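Long-range contacts in packaging enzyme P4 (Pseudomonas phage phi6, PDB 4BLO), which hydrolyses nucleoside triphosphates as a hexameric RecA-like ATPase, probably to drive packaging of viral RNA into the phage capsid: residues Ile3-Ala8 and Leu180-Ala185; Leu19-Pro24 and Val40-Ile45; Ser23-Gln28 and Thr221-Ser226; Trp112-Ile117 and Thr265-Asn270. All coordinates share one frame; numbering follows the deposited sequence.

Interaction 1. Residues Ile3-Ala8 and Leu180-Ala185; sequences IVVTQA and LGFNVA
The carbonyl oxygen of Val4 lies at the edge of the Phe182 ring, close to the ring plane, with CE1 3.3 Å and CZ 3.7 Å from Val4 O. Phe182 directly follows a Schellman motif: Gly181, with positive phi, ends helix 167-179, and the chain then turns into strand 184-187 of the RecA-like core. The N-terminal residues Ile3-Val5 pass the far end of the ring on their way to helix 7-22. Phe182 starts out toward the N-terminal segment, its CG anti to the carbonyl carbon (chi1 -72°).

No hydrogen bond joins the two segments directly. Just beyond them, His9 stacks its ring on Phe182 and also hydrogen-bonds through ND1 to Leu180 O, which ties the first turn of helix 7-22 to the helix-terminating turn. Leu177 packs on Phe182 from helix 167-179, while Met49 and Ala52 of helix 38-54 back Val5. Two aliphatic branches complete the contact at the outer end of the ring. Ile3 crosses Phe182 at about a right angle and sets CG2 3.9 Å from CE1; Val5 arrives more obliquely, its CG2 at the ring edge 3.9 Å from Phe182 CZ.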
loop_
_atom_site.group_PDB
_atom_site.type_symbol
_atom_site.label_atom_id
_atom_site.label_comp_id
_atom_site.label_asym_id
_atom_site.label_seq_id
_atom_site.Cartn_x
_atom_site.Cartn_y
_atom_site.Cartn_z
ATOM N N ILE L 3 1.013 -28.636 37.783
ATOM C CA ILE L 3 -0.361 -28.200 37.487
ATOM C C ILE L 3 -1.304 -29.216 38.155
ATOM O O ILE L 3 -1.462 -30.338 37.661
ATOM C CB ILE L 3 -0.611 -28.032 35.957
ATOM C CG1 ILE L 3 0.360 -26.992 35.351
ATOM C CG2 ILE L 3 -2.073 -27.660 35.673
ATOM C CD1 ILE L 3 0.432 -26.954 33.814
ATOM N N VAL L 4 -1.892 -28.831 39.308
ATOM C CA VAL L 4 -2.738 -29.717 40.107
ATOM C C VAL L 4 -4.234 -29.513 39.787
ATOM O O VAL L 4 -4.730 -28.385 39.712
ATOM C CB VAL L 4 -2.416 -29.623 41.632
ATOM C CG1 VAL L 4 -2.593 -28.213 42.195
ATOM C CG2 VAL L 4 -3.192 -30.653 42.448
ATOM N N VAL L 5 -4.930 -30.643 39.579
ATOM C CA VAL L 5 -6.352 -30.730 39.267
ATOM C C VAL L 5 -7.103 -31.097 40.553
ATOM O O VAL L 5 -6.981 -32.218 41.056
ATOM C CB VAL L 5 -6.618 -31.735 38.109
ATOM C CG1 VAL L 5 -8.101 -31.795 37.759
ATOM C CG2 VAL L 5 -5.800 -31.375 36.875
ATOM N N THR L 6 -7.842 -30.117 41.095
ATOM C CA THR L 6 -8.672 -30.164 42.306
ATOM C C THR L 6 -10.053 -30.727 41.937
ATOM O O THR L 6 -10.368 -30.840 40.748
ATOM C CB THR L 6 -8.776 -28.715 42.881
ATOM O OG1 THR L 6 -7.474 -28.130 42.950
ATOM C CG2 THR L 6 -9.432 -28.646 44.265
ATOM N N GLN L 7 -10.884 -31.061 42.958
ATOM C CA GLN L 7 -12.257 -31.529 42.769
ATOM C C GLN L 7 -13.089 -30.409 42.144
ATOM O O GLN L 7 -13.990 -30.685 41.346
ATOM C CB GLN L 7 -12.866 -31.996 44.099
ATOM C CG GLN L 7 -14.154 -32.819 43.946
ATOM C CD GLN L 7 -13.978 -34.081 43.125
ATOM O OE1 GLN L 7 -13.150 -34.951 43.429
ATOM N NE2 GLN L 7 -14.775 -34.219 42.078
ATOM N N ALA L 8 -12.736 -29.143 42.476
ATOM C CA ALA L 8 -13.371 -27.927 41.965
ATOM C C ALA L 8 -13.298 -27.888 40.441
ATOM O O ALA L 8 -14.283 -27.528 39.802
ATOM C CB ALA L 8 -12.704 -26.700 42.562
ATOM N N LEU L 180 -12.394 -24.277 33.439
ATOM C CA LEU L 180 -12.311 -25.202 34.573
ATOM C C LEU L 180 -11.907 -24.488 35.871
ATOM O O LEU L 180 -12.037 -25.076 36.945
ATOM C CB LEU L 180 -11.320 -26.350 34.292
ATOM C CG LEU L 180 -11.633 -27.278 33.120
ATOM C CD1 LEU L 180 -10.449 -28.177 32.825
ATOM C CD2 LEU L 180 -12.898 -28.108 33.370
ATOM N N GLY L 181 -11.423 -23.250 35.770
ATOM C CA GLY L 181 -11.041 -22.454 36.931
ATOM C C GLY L 181 -9.568 -22.148 37.069
ATOM O O GLY L 181 -9.191 -21.399 37.975
ATOM N N PHE L 182 -8.728 -22.692 36.163
ATOM C CA PHE L 182 -7.289 -22.458 36.179
ATOM C C PHE L 182 -6.941 -21.036 35.831
ATOM O O PHE L 182 -7.612 -20.427 35.002
ATOM C CB PHE L 182 -6.558 -23.397 35.200
ATOM C CG PHE L 182 -6.499 -24.831 35.643
ATOM C CD1 PHE L 182 -5.572 -25.243 36.592
ATOM C CD2 PHE L 182 -7.370 -25.771 35.117
ATOM C CE1 PHE L 182 -5.523 -26.576 37.013
ATOM C CE2 PHE L 182 -7.321 -27.097 35.530
ATOM C CZ PHE L 182 -6.397 -27.494 36.478
ATOM N N ASN L 183 -5.870 -20.524 36.440
ATOM C CA ASN L 183 -5.333 -19.198 36.169
ATOM C C ASN L 183 -4.326 -19.336 35.050
ATOM O O ASN L 183 -3.166 -19.718 35.279
ATOM C CB ASN L 183 -4.720 -18.595 37.425
ATOM C CG ASN L 183 -5.720 -18.253 38.498
ATOM O OD1 ASN L 183 -5.406 -18.282 39.686
ATOM N ND2 ASN L 183 -6.930 -17.882 38.112
ATOM N N VAL L 184 -4.802 -19.090 33.818
ATOM C CA VAL L 184 -4.041 -19.234 32.580
ATOM C C VAL L 184 -3.396 -17.907 32.198
ATOM O O VAL L 184 -4.029 -16.852 32.301
ATOM C CB VAL L 184 -4.936 -19.789 31.435
ATOM C CG1 VAL L 184 -4.139 -20.010 30.161
ATOM C CG2 VAL L 184 -5.613 -21.091 31.844
ATOM N N ALA L 185 -2.125 -17.973 31.744
ATOM C CA ALA L 185 -1.359 -16.824 31.273
ATOM C C ALA L 185 -0.683 -17.131 29.957
ATOM O O ALA L 185 -0.276 -18.272 29.736
ATOM C CB ALA L 185 -0.328 -16.428 32.301
#

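Interaction 2. Residues Leu19-Pro24 and Val40-Ile45; sequences LLDASP and VIKTYI
Helices 7-22 and 38-54 form an N-terminal helical pair running in roughly opposite directions, and here the last turn of the first meets an early turn of the second around Leu20 and Lys42, whose CA atoms are 7.9 Å apart. Leu20 points toward the second helix and divides its two methyls. Leu20 CD2 meets Ile41 CD1 at 3.9 Å. Leu20 CD1 lies 4.0 Å from Ile41 CG2 and also reaches Ile45 CD1. The same Leu20 methyl touches the aliphatic part of Lys42, 3.8 Å from CG, as the two side chains slide past each other in opposite directions.

Lys42 thus joins the apolar seam to an ionic outer edge. A bend at chi3 (-71°) swings CE toward Asp21, and the Lys42 and Asp21 side chains cross at about a right angle. NZ donates to OD1 of Asp21 at 3.0 Å on the syn lone pair, with a weaker bond to OD2 at 3.2 Å, forming a two-pronged salt bridge on the solvent side, where Asp21 is exposed.

Farther along the pair, Ala17 and Val13 of helix 7-22 receive Lys42 and Ile45. On the inner side, Leu20 packs against Ile175 of helix 167-179 and against Tyr223, next to the end of helix 208-222.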
loop_
_atom_site.group_PDB
_atom_site.type_symbol
_atom_site.label_atom_id
_atom_site.label_comp_id
_atom_site.label_asym_id
_atom_site.label_seq_id
_atom_site.Cartn_x
_atom_site.Cartn_y
_atom_site.Cartn_z
ATOM N N LEU L 19 -21.453 -24.336 28.671
ATOM C CA LEU L 19 -21.092 -22.977 28.266
ATOM C C LEU L 19 -20.669 -22.933 26.803
ATOM O O LEU L 19 -21.079 -22.026 26.073
ATOM C CB LEU L 19 -19.962 -22.413 29.142
ATOM C CG LEU L 19 -20.304 -21.993 30.576
ATOM C CD1 LEU L 19 -19.060 -21.973 31.436
ATOM C CD2 LEU L 19 -20.993 -20.623 30.620
ATOM N N LEU L 20 -19.882 -23.934 26.377
ATOM C CA LEU L 20 -19.371 -24.057 25.015
ATOM C C LEU L 20 -20.489 -24.364 24.001
ATOM O O LEU L 20 -20.520 -23.747 22.930
ATOM C CB LEU L 20 -18.263 -25.127 24.951
ATOM C CG LEU L 20 -16.919 -24.762 25.593
ATOM C CD1 LEU L 20 -16.131 -25.990 25.936
ATOM C CD2 LEU L 20 -16.092 -23.854 24.697
ATOM N N ASP L 21 -21.416 -25.280 24.351
ATOM C CA ASP L 21 -22.531 -25.686 23.489
ATOM C C ASP L 21 -23.635 -24.635 23.416
ATOM O O ASP L 21 -24.288 -24.511 22.379
ATOM C CB ASP L 21 -23.130 -27.015 23.988
ATOM C CG ASP L 21 -22.220 -28.224 23.854
ATOM O OD1 ASP L 21 -21.040 -28.048 23.475
ATOM O OD2 ASP L 21 -22.686 -29.346 24.145
ATOM N N ALA L 22 -23.857 -23.908 24.525
ATOM C CA ALA L 22 -24.902 -22.896 24.671
ATOM C C ALA L 22 -24.771 -21.751 23.670
ATOM O O ALA L 22 -25.777 -21.323 23.106
ATOM C CB ALA L 22 -24.890 -22.335 26.085
ATOM N N SER L 23 -23.546 -21.252 23.462
ATOM C CA SER L 23 -23.321 -20.119 22.576
ATOM C C SER L 23 -22.360 -20.440 21.408
ATOM O O SER L 23 -21.176 -20.756 21.640
ATOM C CB SER L 23 -22.791 -18.924 23.371
ATOM O OG SER L 23 -21.555 -19.217 24.007
ATOM N N PRO L 24 -22.858 -20.323 20.143
ATOM C CA PRO L 24 -21.961 -20.485 18.988
ATOM C C PRO L 24 -21.134 -19.205 18.793
ATOM O O PRO L 24 -21.701 -18.106 18.759
ATOM C CB PRO L 24 -22.918 -20.754 17.818
ATOM C CG PRO L 24 -24.239 -20.230 18.248
ATOM C CD PRO L 24 -24.217 -19.925 19.721
ATOM N N VAL L 40 -13.586 -29.346 19.740
ATOM C CA VAL L 40 -12.138 -29.486 19.930
ATOM C C VAL L 40 -11.755 -29.124 21.387
ATOM O O VAL L 40 -11.001 -29.880 22.007
ATOM C CB VAL L 40 -11.359 -28.634 18.878
ATOM C CG1 VAL L 40 -9.850 -28.803 19.012
ATOM C CG2 VAL L 40 -11.798 -28.983 17.460
ATOM N N ILE L 41 -12.312 -28.007 21.935
ATOM C CA ILE L 41 -12.049 -27.532 23.307
ATOM C C ILE L 41 -12.565 -28.583 24.305
ATOM O O ILE L 41 -11.842 -28.936 25.248
ATOM C CB ILE L 41 -12.631 -26.112 23.577
ATOM C CG1 ILE L 41 -12.127 -25.082 22.533
ATOM C CG2 ILE L 41 -12.288 -25.639 24.986
ATOM C CD1 ILE L 41 -13.119 -24.048 22.154
ATOM N N LYS L 42 -13.789 -29.114 24.064
ATOM C CA LYS L 42 -14.399 -30.159 24.902
ATOM C C LYS L 42 -13.518 -31.419 24.919
ATOM O O LYS L 42 -13.244 -31.964 25.989
ATOM C CB LYS L 42 -15.816 -30.515 24.415
ATOM C CG LYS L 42 -16.861 -29.414 24.583
ATOM C CD LYS L 42 -18.301 -29.940 24.472
ATOM C CE LYS L 42 -18.704 -30.343 23.069
ATOM N NZ LYS L 42 -20.103 -30.836 23.026
ATOM N N THR L 43 -13.045 -31.837 23.726
ATOM C CA THR L 43 -12.178 -32.998 23.516
ATOM C C THR L 43 -10.868 -32.819 24.291
ATOM O O THR L 43 -10.388 -33.775 24.906
ATOM C CB THR L 43 -11.938 -33.218 22.009
ATOM O OG1 THR L 43 -13.190 -33.157 21.314
ATOM C CG2 THR L 43 -11.261 -34.551 21.718
ATOM N N TYR L 44 -10.316 -31.584 24.284
ATOM C CA TYR L 44 -9.093 -31.233 25.009
ATOM C C TYR L 44 -9.314 -31.388 26.516
ATOM O O TYR L 44 -8.491 -32.026 27.164
ATOM C CB TYR L 44 -8.636 -29.806 24.665
ATOM C CG TYR L 44 -7.405 -29.350 25.421
ATOM C CD1 TYR L 44 -6.135 -29.795 25.059
ATOM C CD2 TYR L 44 -7.502 -28.428 26.460
ATOM C CE1 TYR L 44 -4.998 -29.379 25.751
ATOM C CE2 TYR L 44 -6.369 -27.996 27.156
ATOM C CZ TYR L 44 -5.118 -28.477 26.800
ATOM O OH TYR L 44 -3.994 -28.051 27.474
ATOM N N ILE L 45 -10.435 -30.843 27.058
ATOM C CA ILE L 45 -10.786 -30.920 28.486
ATOM C C ILE L 45 -10.829 -32.400 28.925
ATOM O O ILE L 45 -10.171 -32.754 29.908
ATOM C CB ILE L 45 -12.113 -30.164 28.809
ATOM C CG1 ILE L 45 -11.939 -28.640 28.620
ATOM C CG2 ILE L 45 -12.615 -30.485 30.234
ATOM C CD1 ILE L 45 -13.228 -27.856 28.395
#

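Interaction 3. Residues Ser23-Gln28 and Thr221-Ser226; sequences SPVSLQ and TQYDCS
Two chain turns face each other here, with the CA atoms of Ser23 and Gln222 8.4 Å apart. Ser23 is the first residue to depart from helix 7-22, and the backbone then extends through Val25 into the short strand 26-27. Opposite, helix 208-222 ends and the chain passes through Tyr223 and Asp224, the latter with left-handed backbone angles (53°/36°), before straightening toward strand 226-231.

The side chains of Gln222 and Tyr223 both reach back to the first turn. Gln222, extended beyond CG, brings OE1 within 3.3 Å of Ser23 OG, which donates a weak hydrogen bond to it. Ser23 presents that hydroxyl from a position between its backbone N and carbonyl carbon (chi1 61°). Val25 slides past Gln222 in the opposite direction, its CG1 also 3.3 Å from OE1. Tyr223 OH, in turn, donates weakly to the carbonyl oxygen Ser23 O at 3.4 Å. Val25 and Tyr223 approach tip to tip: Val25 CG2 lies at the ring edge near its plane, 3.3 Å from Tyr223 OH. Two weak bonds thus meet Ser23, one at its side chain and one at its backbone, beside the apolar bulk of Val25.

Asp224 forms salt bridges with Arg105 and with Arg12, the latter in helix 7-22, and Gln28 O accepts a hydrogen bond from Arg195 of a neighbouring subunit. The turn of residues 223-225 is the helix-to-strand connection of a beta-alpha-beta unit in the RecA-like core, met here by the link between helix 7-22 and the small strand 26-27.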
loop_
_atom_site.group_PDB
_atom_site.type_symbol
_atom_site.label_atom_id
_atom_site.label_comp_id
_atom_site.label_asym_id
_atom_site.label_seq_id
_atom_site.Cartn_x
_atom_site.Cartn_y
_atom_site.Cartn_z
ATOM N N SER L 23 -23.546 -21.252 23.462
ATOM C CA SER L 23 -23.321 -20.119 22.576
ATOM C C SER L 23 -22.360 -20.440 21.408
ATOM O O SER L 23 -21.176 -20.756 21.640
ATOM C CB SER L 23 -22.791 -18.924 23.371
ATOM O OG SER L 23 -21.555 -19.217 24.007
ATOM N N PRO L 24 -22.858 -20.323 20.143
ATOM C CA PRO L 24 -21.961 -20.485 18.988
ATOM C C PRO L 24 -21.134 -19.205 18.793
ATOM O O PRO L 24 -21.701 -18.106 18.759
ATOM C CB PRO L 24 -22.918 -20.754 17.818
ATOM C CG PRO L 24 -24.239 -20.230 18.248
ATOM C CD PRO L 24 -24.217 -19.925 19.721
ATOM N N VAL L 25 -19.798 -19.334 18.717
ATOM C CA VAL L 25 -18.926 -18.163 18.581
ATOM C C VAL L 25 -18.097 -18.218 17.313
ATOM O O VAL L 25 -17.872 -19.286 16.730
ATOM C CB VAL L 25 -18.004 -17.912 19.807
ATOM C CG1 VAL L 25 -18.803 -17.475 21.023
ATOM C CG2 VAL L 25 -17.121 -19.123 20.130
ATOM N N SER L 26 -17.618 -17.036 16.920
ATOM C CA SER L 26 -16.744 -16.811 15.779
ATOM C C SER L 26 -15.680 -15.780 16.142
ATOM O O SER L 26 -15.655 -15.272 17.264
ATOM C CB SER L 26 -17.548 -16.345 14.568
ATOM O OG SER L 26 -18.435 -17.355 14.114
ATOM N N LEU L 27 -14.784 -15.495 15.201
ATOM C CA LEU L 27 -13.734 -14.498 15.355
ATOM C C LEU L 27 -13.441 -13.893 14.005
ATOM O O LEU L 27 -13.659 -14.534 12.979
ATOM C CB LEU L 27 -12.470 -15.073 16.001
ATOM C CG LEU L 27 -11.586 -14.048 16.707
ATOM C CD1 LEU L 27 -12.102 -13.733 18.094
ATOM C CD2 LEU L 27 -10.167 -14.519 16.776
ATOM N N GLN L 28 -13.098 -12.619 13.945
ATOM C CA GLN L 28 -12.786 -11.905 12.724
ATOM C C GLN L 28 -11.644 -10.937 12.981
ATOM O O GLN L 28 -11.568 -10.343 14.068
ATOM C CB GLN L 28 -14.015 -11.169 12.196
ATOM C CG GLN L 28 -13.892 -10.727 10.735
ATOM C CD GLN L 28 -14.823 -9.596 10.378
ATOM O OE1 GLN L 28 -15.403 -8.926 11.232
ATOM N NE2 GLN L 28 -14.984 -9.356 9.103
ATOM N N THR L 221 -15.014 -14.005 28.920
ATOM C CA THR L 221 -16.113 -13.603 29.813
ATOM C C THR L 221 -17.275 -14.594 29.683
ATOM O O THR L 221 -17.863 -14.985 30.688
ATOM C CB THR L 221 -16.567 -12.163 29.519
ATOM O OG1 THR L 221 -15.424 -11.300 29.508
ATOM C CG2 THR L 221 -17.605 -11.655 30.517
ATOM N N GLN L 222 -17.568 -15.024 28.448
ATOM C CA GLN L 222 -18.624 -15.975 28.130
ATOM C C GLN L 222 -18.321 -17.391 28.667
ATOM O O GLN L 222 -19.264 -18.115 29.008
ATOM C CB GLN L 222 -18.810 -16.034 26.616
ATOM C CG GLN L 222 -20.257 -16.213 26.220
ATOM C CD GLN L 222 -20.492 -15.734 24.812
ATOM O OE1 GLN L 222 -20.006 -16.342 23.849
ATOM N NE2 GLN L 222 -21.255 -14.645 24.664
ATOM N N TYR L 223 -17.020 -17.781 28.735
ATOM C CA TYR L 223 -16.600 -19.116 29.180
ATOM C C TYR L 223 -15.975 -19.113 30.602
ATOM O O TYR L 223 -15.325 -20.083 30.992
ATOM C CB TYR L 223 -15.651 -19.747 28.145
ATOM C CG TYR L 223 -16.295 -19.906 26.783
ATOM C CD1 TYR L 223 -17.507 -20.564 26.637
ATOM C CD2 TYR L 223 -15.684 -19.410 25.638
ATOM C CE1 TYR L 223 -18.115 -20.693 25.390
ATOM C CE2 TYR L 223 -16.275 -19.547 24.382
ATOM C CZ TYR L 223 -17.483 -20.203 24.260
ATOM O OH TYR L 223 -18.063 -20.351 23.018
ATOM N N ASP L 224 -16.238 -18.043 31.386
ATOM C CA ASP L 224 -15.825 -17.825 32.781
ATOM C C ASP L 224 -14.311 -17.987 33.014
ATOM O O ASP L 224 -13.897 -18.462 34.082
ATOM C CB ASP L 224 -16.605 -18.745 33.739
ATOM C CG ASP L 224 -18.117 -18.692 33.644
ATOM O OD1 ASP L 224 -18.660 -17.602 33.318
ATOM O OD2 ASP L 224 -18.763 -19.715 33.967
ATOM N N CYS L 225 -13.494 -17.569 32.020
ATOM C CA CYS L 225 -12.026 -17.637 32.066
ATOM C C CYS L 225 -11.440 -16.334 32.597
ATOM O O CYS L 225 -11.956 -15.248 32.303
ATOM C CB CYS L 225 -11.444 -17.945 30.687
ATOM S SG CYS L 225 -12.079 -19.448 29.907
ATOM N N SER L 226 -10.321 -16.448 33.310
ATOM C CA SER L 226 -9.508 -15.335 33.783
ATOM C C SER L 226 -8.092 -15.552 33.219
ATOM O O SER L 226 -7.317 -16.351 33.758
ATOM C CB SER L 226 -9.524 -15.241 35.302
ATOM O OG SER L 226 -8.881 -14.046 35.715
#

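Interaction 4. Residues Trp112-Ile117 and Thr265-Asn270; sequences WPSEGI and TMFRTN
The Phe267 ring carries Ser114 over one face: the Ser114 CB methylene makes a CH-pi contact, 3.7 Å from the ring centroid and 16° off the normal, displaced toward the CG and CD2 rim. Two aliphatic groups approach the ring obliquely. Ile117 CD1 comes to 3.5 Å from Phe267 CD1, and Pro113 CG, in a proline that follows a cis peptide bond, lies 4.0 Å from Phe267 CE1. Phe267 points toward the loop, with CG anti to its carbonyl carbon (chi1 -58°).

Ser114-Ile117 form a type II beta turn, with Gly116 at the position of positive phi. Gly116 O accepts the single direct hydrogen bond, from Asn270 N at 2.8 Å; the bond is bent, 137° at the hydrogen, and its donor is tilted out of the carbonyl plane. The same oxygen also receives a CA-H...O contact from Thr269 CA at 3.2 Å. Alongside, Thr269 CG2 rests 3.3 Å from Glu115 O, and Ile117 and Thr269 form one isolated beta bridge.

Arg268 turns away from the loop, hydrogen-bonding Met248 O and Thr251 O, with its side chain about 6 Å from a bound ADP. The contact joins the turn between strands 109-110 and 117-118, a two-stranded antiparallel sheet, to strand 261-269 of the RecA-like sheet, beside strand 272-275, which bears the nucleotide-pocket residues Arg273 and Phe275.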
loop_
_atom_site.group_PDB
_atom_site.type_symbol
_atom_site.label_atom_id
_atom_site.label_comp_id
_atom_site.label_asym_id
_atom_site.label_seq_id
_atom_site.Cartn_x
_atom_site.Cartn_y
_atom_site.Cartn_z
ATOM N N TRP L 112 -7.860 -13.831 40.895
ATOM C CA TRP L 112 -6.667 -13.612 40.088
ATOM C C TRP L 112 -7.049 -13.070 38.709
ATOM O O TRP L 112 -8.031 -13.557 38.149
ATOM C CB TRP L 112 -5.913 -14.947 39.951
ATOM C CG TRP L 112 -4.587 -14.888 39.244
ATOM C CD1 TRP L 112 -3.363 -14.735 39.824
ATOM C CD2 TRP L 112 -4.347 -15.068 37.834
ATOM N NE1 TRP L 112 -2.373 -14.799 38.867
ATOM C CE2 TRP L 112 -2.950 -14.991 37.634
ATOM C CE3 TRP L 112 -5.175 -15.285 36.724
ATOM C CZ2 TRP L 112 -2.364 -15.136 36.371
ATOM C CZ3 TRP L 112 -4.593 -15.441 35.477
ATOM C CH2 TRP L 112 -3.206 -15.370 35.309
ATOM N N PRO L 113 -6.305 -12.103 38.107
ATOM C CA PRO L 113 -5.079 -11.428 38.597
ATOM C C PRO L 113 -5.332 -10.385 39.693
ATOM O O PRO L 113 -4.375 -9.920 40.320
ATOM C CB PRO L 113 -4.522 -10.766 37.336
ATOM C CG PRO L 113 -5.743 -10.489 36.488
ATOM C CD PRO L 113 -6.698 -11.623 36.769
ATOM N N SER L 114 -6.609 -10.025 39.938
ATOM C CA SER L 114 -6.989 -9.078 40.984
ATOM C C SER L 114 -8.263 -9.540 41.697
ATOM O O SER L 114 -9.055 -10.274 41.113
ATOM C CB SER L 114 -7.168 -7.676 40.420
ATOM O OG SER L 114 -7.512 -6.766 41.453
ATOM N N GLU L 115 -8.446 -9.129 42.970
ATOM C CA GLU L 115 -9.584 -9.544 43.790
ATOM C C GLU L 115 -10.912 -9.049 43.241
ATOM O O GLU L 115 -11.085 -7.851 42.990
ATOM C CB GLU L 115 -9.431 -9.081 45.252
ATOM C CG GLU L 115 -8.872 -10.145 46.183
ATOM C CD GLU L 115 -9.748 -11.333 46.544
ATOM O OE1 GLU L 115 -10.948 -11.338 46.185
ATOM O OE2 GLU L 115 -9.226 -12.257 47.209
ATOM N N GLY L 116 -11.829 -9.999 43.075
ATOM C CA GLY L 116 -13.192 -9.775 42.611
ATOM C C GLY L 116 -13.321 -9.430 41.152
ATOM O O GLY L 116 -14.372 -8.948 40.738
ATOM N N ILE L 117 -12.269 -9.709 40.361
ATOM C CA ILE L 117 -12.209 -9.408 38.931
ATOM C C ILE L 117 -13.253 -10.237 38.141
ATOM O O ILE L 117 -13.539 -11.391 38.484
ATOM C CB ILE L 117 -10.751 -9.578 38.359
ATOM C CG1 ILE L 117 -10.594 -8.876 36.972
ATOM C CG2 ILE L 117 -10.272 -11.046 38.359
ATOM C CD1 ILE L 117 -9.214 -8.715 36.414
ATOM N N THR L 265 -2.279 0.143 36.520
ATOM C CA THR L 265 -3.233 -0.970 36.488
ATOM C C THR L 265 -4.671 -0.501 36.355
ATOM O O THR L 265 -5.017 0.623 36.715
ATOM C CB THR L 265 -3.132 -1.914 37.678
ATOM O OG1 THR L 265 -3.355 -1.227 38.916
ATOM C CG2 THR L 265 -1.885 -2.772 37.656
ATOM N N MET L 266 -5.502 -1.396 35.840
ATOM C CA MET L 266 -6.933 -1.228 35.663
ATOM C C MET L 266 -7.563 -2.597 35.756
ATOM O O MET L 266 -7.151 -3.509 35.027
ATOM C CB MET L 266 -7.232 -0.567 34.305
ATOM C CG MET L 266 -8.683 -0.221 34.060
ATOM S SD MET L 266 -9.801 -1.611 33.823
ATOM C CE MET L 266 -9.078 -2.398 32.394
ATOM N N PHE L 267 -8.576 -2.732 36.624
ATOM C CA PHE L 267 -9.316 -3.975 36.809
ATOM C C PHE L 267 -10.781 -3.676 37.043
ATOM O O PHE L 267 -11.130 -2.834 37.881
ATOM C CB PHE L 267 -8.736 -4.833 37.958
ATOM C CG PHE L 267 -7.278 -5.206 37.798
ATOM C CD1 PHE L 267 -6.876 -6.131 36.833
ATOM C CD2 PHE L 267 -6.302 -4.643 38.618
ATOM C CE1 PHE L 267 -5.525 -6.484 36.693
ATOM C CE2 PHE L 267 -4.949 -5.003 38.477
ATOM C CZ PHE L 267 -4.573 -5.919 37.517
ATOM N N ARG L 268 -11.631 -4.360 36.266
ATOM C CA ARG L 268 -13.094 -4.290 36.324
ATOM C C ARG L 268 -13.552 -5.375 37.282
ATOM O O ARG L 268 -13.645 -6.544 36.898
ATOM C CB ARG L 268 -13.710 -4.473 34.927
ATOM C CG ARG L 268 -13.269 -3.421 33.922
ATOM C CD ARG L 268 -13.829 -3.664 32.544
ATOM N NE ARG L 268 -13.053 -2.930 31.542
ATOM C CZ ARG L 268 -13.350 -1.719 31.077
ATOM N NH1 ARG L 268 -14.450 -1.095 31.481
ATOM N NH2 ARG L 268 -12.567 -1.140 30.179
ATOM N N THR L 269 -13.754 -4.996 38.560
ATOM C CA THR L 269 -14.116 -5.910 39.641
ATOM C C THR L 269 -15.596 -5.861 39.988
ATOM O O THR L 269 -16.335 -5.056 39.426
ATOM C CB THR L 269 -13.298 -5.575 40.909
ATOM O OG1 THR L 269 -13.732 -4.318 41.446
ATOM C CG2 THR L 269 -11.793 -5.582 40.669
ATOM N N ASN L 270 -16.007 -6.691 40.970
ATOM C CA ASN L 270 -17.366 -6.703 41.507
ATOM C C ASN L 270 -17.577 -5.457 42.407
ATOM O O ASN L 270 -18.721 -5.058 42.645
ATOM C CB ASN L 270 -17.694 -8.023 42.255
ATOM C CG ASN L 270 -16.681 -8.533 43.270
ATOM O OD1 ASN L 270 -15.952 -7.780 43.929
ATOM N ND2 ASN L 270 -16.664 -9.844 43.467
#

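Interactions 2 and 3 share Ser23 and Pro24, with centres about 10 Å apart; together they join the N-terminal helices to the end of helix 208-222. Interaction 1 uses the opposite end of helix 7-22 and meets interaction 2 where Leu180 touches Ile45. Interaction 4 reaches the same sheet at strand 261-269, four strands away from 184-187, yet Trp112 touches Asn183-Ala185 of interaction 1, and its carbonyl is probably hydrogen-bonded to Ser226 OG of interaction 3. Interaction 1, partly buried, is aromatic-aliphatic. The others are buried: interaction 2 adds a salt bridge at its exposed Asp21 side to an apolar seam, interaction 3 has weak polar bonds, and interaction 4 combines ring packing with a backbone bond.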